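PDB 1WWZ: N-acetyltransferase domain-containing protein from Pyrococcus horikoshii, which probably transfers acetyl or other acyl groups, as members of the GNAT family do, and binds acetyl-coenzyme A. Local coordinates for residues 95-99 with 100-104; 133-136 with 137-141. One frame throughout, in Å; residues are numbered along the deposited sequence.

Interaction 1 (95-99 with 100-104); sequences KKFQG and KGIGR. With ACO (acetyl coenzyme *a), chain C.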
loop_
_atom_site.group_PDB
_atom_site.type_symbol
_atom_site.label_atom_id
_atom_site.label_comp_id
_atom_site.label_asym_id
_atom_site.label_seq_id
_atom_site.Cartn_x
_atom_site.Cartn_y
_atom_site.Cartn_z
ATOM N N LYS A 95 14.685 14.463 -2.926
ATOM C CA LYS A 95 15.417 13.988 -4.094
ATOM C C LYS A 95 16.355 12.826 -3.775
ATOM O O LYS A 95 16.429 11.853 -4.525
ATOM C CB LYS A 95 16.212 15.143 -4.713
ATOM C CG LYS A 95 17.009 14.778 -5.959
ATOM C CD LYS A 95 16.132 14.185 -7.060
ATOM C CE LYS A 95 15.063 15.161 -7.541
ATOM N NZ LYS A 95 15.637 16.406 -8.125
ATOM N N LYS A 96 17.066 12.935 -2.659
ATOM C CA LYS A 96 18.010 11.902 -2.249
ATOM C C LYS A 96 17.336 10.583 -1.888
ATOM O O LYS A 96 17.977 9.532 -1.887
ATOM C CB LYS A 96 18.831 12.391 -1.056
ATOM C CG LYS A 96 19.643 13.644 -1.339
ATOM C CD LYS A 96 20.476 14.044 -0.135
ATOM C CE LYS A 96 21.329 15.267 -0.436
ATOM N NZ LYS A 96 22.235 15.601 0.702
ATOM N N PHE A 97 16.043 10.639 -1.586
ATOM C CA PHE A 97 15.302 9.441 -1.206
ATOM C C PHE A 97 14.357 8.920 -2.279
ATOM O O PHE A 97 13.626 7.963 -2.047
ATOM C CB PHE A 97 14.523 9.712 0.078
ATOM C CG PHE A 97 15.391 9.822 1.292
ATOM C CD1 PHE A 97 15.651 8.704 2.077
ATOM C CD2 PHE A 97 15.978 11.034 1.633
ATOM C CE1 PHE A 97 16.486 8.792 3.187
ATOM C CE2 PHE A 97 16.817 11.136 2.741
ATOM C CZ PHE A 97 17.072 10.013 3.519
ATOM N N GLN A 98 14.374 9.547 -3.449
ATOM C CA GLN A 98 13.508 9.126 -4.544
ATOM C C GLN A 98 14.001 7.833 -5.186
ATOM O O GLN A 98 15.166 7.457 -5.036
ATOM C CB GLN A 98 13.417 10.229 -5.602
ATOM C CG GLN A 98 12.515 11.395 -5.207
ATOM C CD GLN A 98 12.569 12.536 -6.200
ATOM O OE1 GLN A 98 12.973 12.353 -7.349
ATOM N NE2 GLN A 98 12.150 13.722 -5.769
ATOM N N GLY A 99 13.102 7.155 -5.893
ATOM C CA GLY A 99 13.455 5.915 -6.562
ATOM C C GLY A 99 13.683 4.735 -5.636
ATOM O O GLY A 99 14.238 3.717 -6.055
ATOM N N LYS A 100 13.254 4.858 -4.383
ATOM C CA LYS A 100 13.427 3.790 -3.404
ATOM C C LYS A 100 12.095 3.216 -2.913
ATOM O O LYS A 100 12.048 2.502 -1.912
ATOM C CB LYS A 100 14.237 4.301 -2.212
ATOM C CG LYS A 100 15.602 4.860 -2.586
ATOM C CD LYS A 100 16.326 5.404 -1.368
ATOM C CE LYS A 100 17.653 6.042 -1.748
ATOM N NZ LYS A 100 18.574 5.076 -2.411
ATOM N N GLY A 101 11.013 3.539 -3.613
ATOM C CA GLY A 101 9.709 3.023 -3.232
ATOM C C GLY A 101 8.964 3.800 -2.159
ATOM O O GLY A 101 7.887 3.388 -1.731
ATOM N N ILE A 102 9.517 4.923 -1.720
ATOM C CA ILE A 102 8.853 5.711 -0.689
ATOM C C ILE A 102 7.571 6.346 -1.228
ATOM O O ILE A 102 6.537 6.319 -0.561
ATOM C CB ILE A 102 9.791 6.801 -0.133
ATOM C CG1 ILE A 102 10.954 6.139 0.611
ATOM C CG2 ILE A 102 9.026 7.725 0.804
ATOM C CD1 ILE A 102 12.023 7.101 1.080
ATOM N N GLY A 103 7.640 6.903 -2.434
ATOM C CA GLY A 103 6.465 7.517 -3.031
ATOM C C GLY A 103 5.343 6.509 -3.167
ATOM O O GLY A 103 4.181 6.804 -2.886
ATOM N N ARG A 104 5.699 5.301 -3.598
ATOM C CA ARG A 104 4.726 4.235 -3.761
ATOM C C ARG A 104 4.010 3.973 -2.436
ATOM O O ARG A 104 2.794 3.816 -2.407
ATOM C CB ARG A 104 5.431 2.959 -4.234
ATOM C CG ARG A 104 4.513 1.786 -4.511
ATOM C CD ARG A 104 5.331 0.537 -4.825
ATOM N NE ARG A 104 6.108 0.662 -6.056
ATOM C CZ ARG A 104 5.599 0.553 -7.279
ATOM N NH1 ARG A 104 4.305 0.314 -7.447
ATOM N NH2 ARG A 104 6.386 0.670 -8.338
HETATM N N1A ACO C . 10.300 8.185 -14.545
HETATM C C2A ACO C . 9.583 7.085 -14.779
HETATM N N3A ACO C . 8.791 6.428 -13.880
HETATM C C4A ACO C . 8.788 7.030 -12.612
HETATM C C5A ACO C . 9.509 8.162 -12.288
HETATM C C6A ACO C . 10.317 8.765 -13.337
HETATM N N6A ACO C . 11.064 9.853 -13.120
HETATM N N7A ACO C . 9.304 8.498 -10.954
HETATM C C8A ACO C . 8.477 7.587 -10.519
HETATM N N9A ACO C . 8.106 6.648 -11.477
HETATM C C1B ACO C . 7.220 5.503 -11.358
HETATM C C2B ACO C . 7.918 4.138 -11.481
HETATM O O2B ACO C . 6.936 3.208 -11.981
HETATM C C3B ACO C . 8.433 3.897 -10.036
HETATM O O3B ACO C . 8.533 2.469 -9.871
HETATM P P3B ACO C . 9.835 1.564 -10.139
HETATM O O7A ACO C . 10.103 1.748 -11.602
HETATM O O8A ACO C . 9.426 0.207 -9.814
HETATM O O9A ACO C . 10.906 2.091 -9.263
HETATM C C4B ACO C . 7.316 4.457 -9.196
HETATM O O4B ACO C . 6.635 5.386 -10.086
HETATM C C5B ACO C . 7.745 5.318 -8.028
HETATM O O5B ACO C . 8.796 4.766 -7.254
HETATM P P1A ACO C . 9.184 5.475 -5.886
HETATM O O1A ACO C . 10.586 5.160 -5.612
HETATM O O2A ACO C . 8.163 5.071 -4.841
HETATM O O3A ACO C . 9.155 7.044 -6.361
HETATM P P2A ACO C . 9.429 8.295 -5.494
HETATM O O4A ACO C . 10.518 8.991 -6.208
HETATM O O5A ACO C . 9.687 7.829 -4.105
HETATM O O6A ACO C . 8.124 9.143 -5.509
HETATM C CBP ACO C . 7.346 11.243 -6.618
HETATM C CCP ACO C . 7.516 9.747 -6.735
HETATM C CDP ACO C . 6.604 11.710 -7.915
HETATM C CEP ACO C . 6.534 11.584 -5.349
HETATM C CAP ACO C . 8.784 11.884 -6.509
HETATM O OAP ACO C . 9.514 11.595 -7.698
HETATM C C9P ACO C . 8.820 13.424 -6.328
HETATM O O9P ACO C . 8.854 13.937 -5.217
HETATM N N8P ACO C . 8.802 14.175 -7.475
HETATM C C7P ACO C . 8.823 15.659 -7.500
HETATM C C6P ACO C . 7.502 16.314 -7.048
HETATM C C5P ACO C . 6.331 15.915 -7.912
HETATM O O5P ACO C . 6.415 15.936 -9.166
HETATM N N4P ACO C . 5.199 15.553 -7.328
HETATM C C3P ACO C . 3.879 15.127 -7.805
HETATM C C2P ACO C . 3.148 16.428 -8.148
HETATM S S1P ACO C . 1.425 15.957 -8.718
HETATM C C ACO C . 0.640 16.189 -7.425
HETATM O O ACO C . 1.075 16.607 -6.253
HETATM C CH3 ACO C . -0.968 15.987 -7.119
HETATM O O HOH W 1 11.689 6.444 -2.888
#
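Phe97 O and the backbone amides of Lys100 and Ile102 close on one water. It lies 2.6 Å from Phe97 O, accepts from Lys100 N at 2.7 Å and from Ile102 N at 2.9 Å, and also reaches O5A of the acetyl-CoA. The water fills the inside of the pyrophosphate loop of the GNAT fold, the Q-x-x-G-x-G signature here running from Gln98 to Gly103 into helix 102-115. Four amides then take one non-bridging pyrophosphate oxygen each: Gly99 N bonds O4A and Gly103 N bonds O5A on one phosphorus, while Gly101 N bonds O1A and Arg104 N bonds O2A on the other. Gly101, the N-cap, makes the shortest of these at 2.6 Å from its N to O1A, with an N-H...O angle of 157°. The start of the helix probably helps to stabilise the diphosphate charge. With no side chain on Gly103, its CA comes within 3.4 Å of the ligand's O6A. On the protein side of the loop, Ile102 CD1 rests 3.8 Å from Phe97 CB, and both residues pack on Val67 of strand 65-78. Lys100 has CG beside its own backbone N (chi1 -57°), which runs the chain back past the preceding turn, with CE 3.5 Å from Lys96 O; the bend at chi4 delivers NZ to Leu159 O of the second subunit. Gln98 NE2 is tied to Val93 O, holding the amide alongside the pantetheine arm. At the far end, the Arg104 guanidinium meets the 3'-phosphate edge-on, its NH2 making a weak bond to O8A at 3.4 Å.

Interaction 2 (133-136 with 137-141); sequences MNLY and EKFGF. With ACO (acetyl coenzyme *a), chain C.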
loop_
_atom_site.group_PDB
_atom_site.type_symbol
_atom_site.label_atom_id
_atom_site.label_comp_id
_atom_site.label_asym_id
_atom_site.label_seq_id
_atom_site.Cartn_x
_atom_site.Cartn_y
_atom_site.Cartn_z
ATOM N N MET A 133 3.136 11.193 -13.607
ATOM C CA MET A 133 2.010 10.669 -14.365
ATOM C C MET A 133 2.144 9.168 -14.603
ATOM O O MET A 133 1.145 8.450 -14.615
ATOM C CB MET A 133 1.861 11.417 -15.693
ATOM C CG MET A 133 1.434 12.871 -15.518
ATOM S SD MET A 133 1.010 13.682 -17.073
ATOM C CE MET A 133 2.608 13.870 -17.775
ATOM N N ASN A 134 3.374 8.691 -14.789
ATOM C CA ASN A 134 3.591 7.258 -14.993
ATOM C C ASN A 134 3.179 6.515 -13.727
ATOM O O ASN A 134 2.486 5.499 -13.787
ATOM C CB ASN A 134 5.063 6.961 -15.307
ATOM C CG ASN A 134 5.348 5.463 -15.407
ATOM O OD1 ASN A 134 4.648 4.729 -16.109
ATOM N ND2 ASN A 134 6.381 5.009 -14.711
ATOM N N LEU A 135 3.603 7.030 -12.576
ATOM C CA LEU A 135 3.257 6.411 -11.304
ATOM C C LEU A 135 1.741 6.395 -11.115
ATOM O O LEU A 135 1.161 5.370 -10.757
ATOM C CB LEU A 135 3.922 7.164 -10.143
ATOM C CG LEU A 135 3.591 6.668 -8.728
ATOM C CD1 LEU A 135 3.830 5.161 -8.629
ATOM C CD2 LEU A 135 4.446 7.418 -7.713
ATOM N N TYR A 136 1.091 7.528 -11.355
ATOM C CA TYR A 136 -0.359 7.589 -11.191
ATOM C C TYR A 136 -1.114 6.607 -12.095
ATOM O O TYR A 136 -2.075 5.969 -11.659
ATOM C CB TYR A 136 -0.875 9.011 -11.446
ATOM C CG TYR A 136 -0.432 10.031 -10.414
ATOM C CD1 TYR A 136 -0.471 9.736 -9.048
ATOM C CD2 TYR A 136 -0.018 11.304 -10.801
ATOM C CE1 TYR A 136 -0.106 10.692 -8.093
ATOM C CE2 TYR A 136 0.346 12.264 -9.857
ATOM C CZ TYR A 136 0.298 11.951 -8.505
ATOM O OH TYR A 136 0.644 12.903 -7.569
ATOM N N GLU A 137 -0.689 6.488 -13.350
ATOM C CA GLU A 137 -1.360 5.582 -14.280
ATOM C C GLU A 137 -1.213 4.124 -13.844
ATOM O O GLU A 137 -2.117 3.312 -14.042
ATOM C CB GLU A 137 -0.817 5.768 -15.702
ATOM C CG GLU A 137 -0.997 7.177 -16.246
ATOM C CD GLU A 137 -0.689 7.280 -17.729
ATOM O OE1 GLU A 137 0.349 6.738 -18.162
ATOM O OE2 GLU A 137 -1.482 7.911 -18.459
ATOM N N LYS A 138 -0.074 3.799 -13.245
ATOM C CA LYS A 138 0.172 2.442 -12.768
ATOM C C LYS A 138 -0.803 2.086 -11.657
ATOM O O LYS A 138 -1.056 0.911 -11.385
ATOM C CB LYS A 138 1.602 2.321 -12.255
ATOM C CG LYS A 138 2.615 2.276 -13.369
ATOM C CD LYS A 138 4.020 2.476 -12.851
ATOM C CE LYS A 138 5.020 2.003 -13.886
ATOM N NZ LYS A 138 6.130 1.293 -13.192
ATOM N N PHE A 139 -1.345 3.112 -11.010
ATOM C CA PHE A 139 -2.289 2.904 -9.928
ATOM C C PHE A 139 -3.733 3.136 -10.340
ATOM O O PHE A 139 -4.617 3.255 -9.495
ATOM C CB PHE A 139 -1.913 3.783 -8.737
ATOM C CG PHE A 139 -0.840 3.184 -7.881
ATOM C CD1 PHE A 139 -1.173 2.373 -6.799
ATOM C CD2 PHE A 139 0.502 3.365 -8.196
ATOM C CE1 PHE A 139 -0.184 1.747 -6.043
ATOM C CE2 PHE A 139 1.500 2.743 -7.447
ATOM C CZ PHE A 139 1.156 1.932 -6.368
ATOM N N GLY A 140 -3.971 3.202 -11.645
ATOM C CA GLY A 140 -5.329 3.374 -12.124
ATOM C C GLY A 140 -5.804 4.765 -12.480
ATOM O O GLY A 140 -6.946 4.918 -12.910
ATOM N N PHE A 141 -4.965 5.780 -12.297
ATOM C CA PHE A 141 -5.365 7.142 -12.634
ATOM C C PHE A 141 -5.341 7.314 -14.147
ATOM O O PHE A 141 -4.492 6.743 -14.831
ATOM C CB PHE A 141 -4.419 8.161 -11.987
ATOM C CG PHE A 141 -4.698 8.411 -10.529
ATOM C CD1 PHE A 141 -5.556 9.433 -10.138
ATOM C CD2 PHE A 141 -4.109 7.617 -9.548
ATOM C CE1 PHE A 141 -5.826 9.666 -8.793
ATOM C CE2 PHE A 141 -4.372 7.841 -8.194
ATOM C CZ PHE A 141 -5.232 8.869 -7.817
HETATM N N1A ACO C . 10.300 8.185 -14.545
HETATM C C2A ACO C . 9.583 7.085 -14.779
HETATM N N3A ACO C . 8.791 6.428 -13.880
HETATM C C4A ACO C . 8.788 7.030 -12.612
HETATM C C5A ACO C . 9.509 8.162 -12.288
HETATM C C6A ACO C . 10.317 8.765 -13.337
HETATM N N6A ACO C . 11.064 9.853 -13.120
HETATM N N7A ACO C . 9.304 8.498 -10.954
HETATM C C8A ACO C . 8.477 7.587 -10.519
HETATM N N9A ACO C . 8.106 6.648 -11.477
HETATM C C1B ACO C . 7.220 5.503 -11.358
HETATM C C2B ACO C . 7.918 4.138 -11.481
HETATM O O2B ACO C . 6.936 3.208 -11.981
HETATM C C3B ACO C . 8.433 3.897 -10.036
HETATM O O3B ACO C . 8.533 2.469 -9.871
HETATM P P3B ACO C . 9.835 1.564 -10.139
HETATM O O7A ACO C . 10.103 1.748 -11.602
HETATM O O8A ACO C . 9.426 0.207 -9.814
HETATM O O9A ACO C . 10.906 2.091 -9.263
HETATM C C4B ACO C . 7.316 4.457 -9.196
HETATM O O4B ACO C . 6.635 5.386 -10.086
HETATM C C5B ACO C . 7.745 5.318 -8.028
HETATM O O5B ACO C . 8.796 4.766 -7.254
HETATM P P1A ACO C . 9.184 5.475 -5.886
HETATM O O1A ACO C . 10.586 5.160 -5.612
HETATM O O2A ACO C . 8.163 5.071 -4.841
HETATM O O3A ACO C . 9.155 7.044 -6.361
HETATM P P2A ACO C . 9.429 8.295 -5.494
HETATM O O4A ACO C . 10.518 8.991 -6.208
HETATM O O5A ACO C . 9.687 7.829 -4.105
HETATM O O6A ACO C . 8.124 9.143 -5.509
HETATM C CBP ACO C . 7.346 11.243 -6.618
HETATM C CCP ACO C . 7.516 9.747 -6.735
HETATM C CDP ACO C . 6.604 11.710 -7.915
HETATM C CEP ACO C . 6.534 11.584 -5.349
HETATM C CAP ACO C . 8.784 11.884 -6.509
HETATM O OAP ACO C . 9.514 11.595 -7.698
HETATM C C9P ACO C . 8.820 13.424 -6.328
HETATM O O9P ACO C . 8.854 13.937 -5.217
HETATM N N8P ACO C . 8.802 14.175 -7.475
HETATM C C7P ACO C . 8.823 15.659 -7.500
HETATM C C6P ACO C . 7.502 16.314 -7.048
HETATM C C5P ACO C . 6.331 15.915 -7.912
HETATM O O5P ACO C . 6.415 15.936 -9.166
HETATM N N4P ACO C . 5.199 15.553 -7.328
HETATM C C3P ACO C . 3.879 15.127 -7.805
HETATM C C2P ACO C . 3.148 16.428 -8.148
HETATM S S1P ACO C . 1.425 15.957 -8.718
HETATM C C ACO C . 0.640 16.189 -7.425
HETATM O O ACO C . 1.075 16.607 -6.253
HETATM C CH3 ACO C . -0.968 15.987 -7.119
HETATM O O HOH W 2 2.582 5.331 -17.727
#
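Asn134 and Lys138, one helical turn apart, meet the adenosine part of acetyl-CoA together: Asn134 ND2 donates to N3A of the adenine at 2.9 Å, and Lys138 brings NZ to the ribose O2B, at a modelled separation too short to be trusted in detail. Asn134 CG is anti to the backbone N (chi1 175°), which sends the amide out along the helix side toward the adenine. The lysine chain crosses this amide, its CE 3.4 Å from Asn134 ND2. Leu135 adds CD1 against the ribose ring oxygen, and Tyr136 sets its hydroxyl beside the thioester, OH 3.4 Å from S1P, with the sulfur at the ring edge. Behind this first shell, a water donates to both Asn134 OD1 and Glu137 OE1, which fixes the amide's rotation. Phe139 lies alongside Leu135. The edge of Tyr136 points at the face of Phe141, centroids 5.5 Å apart. A Schellman motif ends the helix, Phe141 N bonding Tyr136 O and Gly140 N bonding Glu137 O, with Gly140 at positive phi; Phe139 N also donates to Tyr136 O, from the opposite face of its carbonyl plane. In several GNAT enzymes a tyrosine near the sulfur is thought to protonate the leaving thiolate; Tyr136's position is consistent with such a role, unproven here.

In the fold
Interaction 1 precedes interaction 2 along the chain, and they lie about 16 Å apart, centre to centre, on two sides of the same acetyl-CoA. The 95-104 loop follows strand 83-93 and leads into helix 102-115; residues 133-141 end helix 130-138, which follows strand 120-126. Those two strands are parallel neighbours in the mixed sheet, so the cofactor sits in the GNAT arrangement of paired strand-to-helix connections. Interaction 1 holds the pyrophosphate, interaction 2 the adenosine and the thioester. They touch directly where Arg104 NH1 packs 3.7 Å from Phe139 CZ. Both also meet the second subunit, placing this side of the cofactor site next to the dimer interface.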